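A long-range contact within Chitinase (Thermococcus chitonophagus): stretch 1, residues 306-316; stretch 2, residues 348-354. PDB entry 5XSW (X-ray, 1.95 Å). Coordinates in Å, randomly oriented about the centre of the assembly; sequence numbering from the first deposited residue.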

# COMPACT_ATOMS: atom_id res chain seq x y z
N LEU A 306 -8.43 -11.32 -5.53
CA LEU A 306 -8.98 -10.14 -6.19
C LEU A 306 -9.56 -10.54 -7.59
O LEU A 306 -10.64 -10.06 -8.00
CB LEU A 306 -7.88 -9.06 -6.40
CG LEU A 306 -8.30 -7.83 -7.17
CD1 LEU A 306 -9.36 -7.02 -6.43
CD2 LEU A 306 -7.02 -6.97 -7.40
N LEU A 307 -8.80 -11.34 -8.32
CA LEU A 307 -9.25 -11.81 -9.63
C LEU A 307 -10.59 -12.54 -9.46
O LEU A 307 -11.58 -12.26 -10.15
CB LEU A 307 -8.20 -12.68 -10.28
CG LEU A 307 -7.04 -11.85 -10.88
CD1 LEU A 307 -5.81 -12.65 -11.21
CD2 LEU A 307 -7.44 -10.98 -12.11
N TYR A 308 -10.62 -13.50 -8.56
CA TYR A 308 -11.85 -14.25 -8.31
C TYR A 308 -12.99 -13.36 -7.92
O TYR A 308 -14.13 -13.60 -8.37
CB TYR A 308 -11.65 -15.29 -7.20
CG TYR A 308 -11.20 -16.69 -7.66
CD1 TYR A 308 -12.14 -17.62 -8.15
CD2 TYR A 308 -9.88 -17.10 -7.51
CE1 TYR A 308 -11.76 -18.93 -8.51
CE2 TYR A 308 -9.47 -18.41 -7.85
CZ TYR A 308 -10.46 -19.33 -8.35
OH TYR A 308 -10.10 -20.61 -8.69
N ALA A 309 -12.75 -12.38 -7.05
CA ALA A 309 -13.84 -11.48 -6.60
C ALA A 309 -14.42 -10.69 -7.75
O ALA A 309 -15.59 -10.27 -7.70
CB ALA A 309 -13.38 -10.50 -5.52
N ALA A 310 -13.59 -10.41 -8.74
CA ALA A 310 -14.02 -9.58 -9.86
C ALA A 310 -14.68 -10.39 -10.96
O ALA A 310 -15.56 -9.89 -11.63
CB ALA A 310 -12.82 -8.84 -10.48
N VAL A 311 -14.17 -11.58 -11.24
CA VAL A 311 -14.66 -12.27 -12.45
C VAL A 311 -15.48 -13.54 -12.13
O VAL A 311 -16.07 -14.14 -13.03
CB VAL A 311 -13.50 -12.61 -13.41
CG1 VAL A 311 -12.65 -11.36 -13.66
CG2 VAL A 311 -12.66 -13.73 -12.88
N GLY A 312 -15.55 -13.91 -10.85
CA GLY A 312 -16.27 -15.07 -10.39
C GLY A 312 -15.99 -16.34 -11.17
O GLY A 312 -14.83 -16.75 -11.37
N ASP A 313 -17.08 -16.97 -11.65
CA ASP A 313 -17.00 -18.28 -12.31
C ASP A 313 -16.11 -18.31 -13.53
O ASP A 313 -15.55 -19.34 -13.89
CB ASP A 313 -18.42 -18.74 -12.71
CG ASP A 313 -19.20 -19.32 -11.52
OD1 ASP A 313 -18.54 -19.75 -10.52
OD2 ASP A 313 -20.45 -19.34 -11.57
N LYS A 314 -15.95 -17.17 -14.17
CA LYS A 314 -15.05 -17.10 -15.32
C LYS A 314 -13.60 -17.47 -14.99
O LYS A 314 -12.84 -17.90 -15.87
CB LYS A 314 -15.12 -15.69 -15.91
CG LYS A 314 -14.76 -15.56 -17.37
CD LYS A 314 -15.30 -14.27 -18.04
CE LYS A 314 -14.95 -14.28 -19.60
NZ LYS A 314 -15.38 -13.11 -20.48
N TYR A 315 -13.19 -17.30 -13.72
CA TYR A 315 -11.78 -17.64 -13.38
C TYR A 315 -11.52 -19.14 -13.55
O TYR A 315 -10.57 -19.55 -14.19
CB TYR A 315 -11.45 -17.22 -11.93
CG TYR A 315 -9.97 -17.23 -11.59
CD1 TYR A 315 -9.33 -18.41 -11.26
CD2 TYR A 315 -9.18 -16.04 -11.63
CE1 TYR A 315 -7.95 -18.43 -10.92
CE2 TYR A 315 -7.82 -16.05 -11.30
CZ TYR A 315 -7.21 -17.24 -10.94
OH TYR A 315 -5.87 -17.24 -10.63
N ASN A 316 -12.36 -19.97 -12.95
CA ASN A 316 -12.20 -21.43 -13.14
C ASN A 316 -12.41 -21.88 -14.62
O ASN A 316 -11.77 -22.80 -15.11
CB ASN A 316 -13.16 -22.19 -12.21
CG ASN A 316 -12.77 -22.03 -10.74
OD1 ASN A 316 -11.60 -21.76 -10.46
ND2 ASN A 316 -13.71 -22.15 -9.83
N ILE A 348 -7.37 -9.83 -19.87
CA ILE A 348 -7.43 -11.28 -20.12
C ILE A 348 -8.81 -11.88 -19.93
O ILE A 348 -9.22 -12.79 -20.66
CB ILE A 348 -6.42 -11.99 -19.20
CG1 ILE A 348 -5.02 -11.79 -19.80
CG2 ILE A 348 -6.81 -13.50 -19.00
CD1 ILE A 348 -3.88 -11.98 -18.77
N PHE A 349 -9.58 -11.35 -18.98
CA PHE A 349 -10.85 -11.94 -18.63
C PHE A 349 -12.03 -11.24 -19.28
O PHE A 349 -13.16 -11.48 -18.91
CB PHE A 349 -11.02 -11.96 -17.10
CG PHE A 349 -9.97 -12.80 -16.42
CD1 PHE A 349 -8.74 -12.24 -16.06
CD2 PHE A 349 -10.19 -14.17 -16.18
CE1 PHE A 349 -7.73 -13.05 -15.46
CE2 PHE A 349 -9.20 -14.98 -15.60
CZ PHE A 349 -7.98 -14.42 -15.22
N SER A 350 -11.78 -10.35 -20.22
CA SER A 350 -12.88 -9.64 -20.87
C SER A 350 -12.49 -9.45 -22.32
O SER A 350 -12.53 -10.42 -23.11
CB SER A 350 -13.20 -8.31 -20.17
OG SER A 350 -12.01 -7.55 -19.92
N ASP A 351 -12.01 -8.26 -22.67
CA ASP A 351 -11.71 -7.93 -24.07
C ASP A 351 -10.81 -8.92 -24.78
O ASP A 351 -10.97 -9.14 -25.99
CB ASP A 351 -11.05 -6.54 -24.21
CG ASP A 351 -11.75 -5.47 -23.39
OD1 ASP A 351 -12.74 -5.77 -22.70
OD2 ASP A 351 -11.27 -4.32 -23.41
N ASN A 352 -9.83 -9.49 -24.07
CA ASN A 352 -8.85 -10.32 -24.76
C ASN A 352 -8.94 -11.81 -24.41
O ASN A 352 -8.01 -12.57 -24.61
CB ASN A 352 -7.42 -9.78 -24.52
CG ASN A 352 -7.25 -8.40 -25.10
OD1 ASN A 352 -7.63 -8.17 -26.24
ND2 ASN A 352 -6.75 -7.45 -24.31
N TRP A 353 -10.11 -12.20 -23.94
CA TRP A 353 -10.36 -13.59 -23.57
C TRP A 353 -9.91 -14.65 -24.58
O TRP A 353 -9.17 -15.59 -24.23
CB TRP A 353 -11.84 -13.73 -23.28
CG TRP A 353 -12.32 -15.10 -22.94
CD1 TRP A 353 -12.94 -16.00 -23.79
CD2 TRP A 353 -12.28 -15.71 -21.66
NE1 TRP A 353 -13.27 -17.13 -23.09
CE2 TRP A 353 -12.89 -16.98 -21.78
CE3 TRP A 353 -11.77 -15.32 -20.41
CZ2 TRP A 353 -13.01 -17.86 -20.71
CZ3 TRP A 353 -11.90 -16.20 -19.34
CH2 TRP A 353 -12.51 -17.45 -19.49
N GLU A 354 -10.30 -14.50 -25.84
CA GLU A 354 -10.02 -15.55 -26.80
C GLU A 354 -8.57 -15.65 -27.09
O GLU A 354 -8.02 -16.76 -27.19
CB GLU A 354 -10.80 -15.34 -28.14
CG GLU A 354 -12.28 -15.57 -27.98
CD GLU A 354 -12.63 -17.04 -27.63
OE1 GLU A 354 -11.84 -17.95 -27.99
OE2 GLU A 354 -13.67 -17.28 -26.99

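Stretch 2 meets stretch 1 mainly through Phe 349 and Trp 353. Together the two stretches bury 341 Å² of surface, both sides summed.

Ile 348 opens stretch 2 and makes no contact with stretch 1. Its side chain is buried against other parts of the structure.

Phe 349 is the centre of the contact. Its CA-to-CB bond points toward stretch 1, and chi1 is m. Stretch 1 covers 122 Å² of it, more than of any other residue here. Val 311 CA, at the end of the first helix, is 7.3 Å from Phe 349 CA, the nearest pair in register. Val 311 CG1 lies 3.9 Å from Phe 349 CB. One helical turn earlier, Leu 307 CD2 reaches Phe 349 CE1 at 3.9 Å. The i, i+4 spacing puts these two branched apolar side chains on the same side of the helix, so both can pack against one large ring. Tyr 315 comes from the next helix. Tyr 315 CD2 is 4.1 Å from Phe 349 CE2. The planes of the Tyr 315 and Phe 349 rings are near parallel, at 9°, but they are slid apart, with the centroids of the Tyr 315 and Phe 349 rings 5.8 Å from each other. The rings therefore barely overlap. The Tyr 315 hydroxyl is hydrogen-bonded elsewhere in the structure.

The backbone of Phe 349 also takes part. Lys 314 NZ donates a hydrogen bond to Phe 349 O at 3.2 Å. The lysine side chain is extended, with all four chi angles t, and this length carries the amine to the carbonyl.

Ser 350 contributes little. Ser 350 CA is 4.3 Å from Lys 314 NZ, and its OG is hydrogen-bonded elsewhere. It begins a type I turn that ends at Trp 353, with Trp 353 N bonded to Ser 350 O at 3.1 Å. Asp 351 and Asn 352 form the middle of the turn and make no contact with stretch 1.

At the end of the turn, Trp 353 points its CA-to-CB bond toward stretch 1. Lys 314 CE lies over one face of the indole, 3.4 Å from Trp 353 CE3. It makes a CH-pi contact with the six-membered ring. Lys 314 NZ is 4.6 Å from the centroid of that Trp 353 ring, an off-centre cation-pi interaction. Lysine suits this place because its methylenes can pack on the indole while its charged end binds the carbonyl.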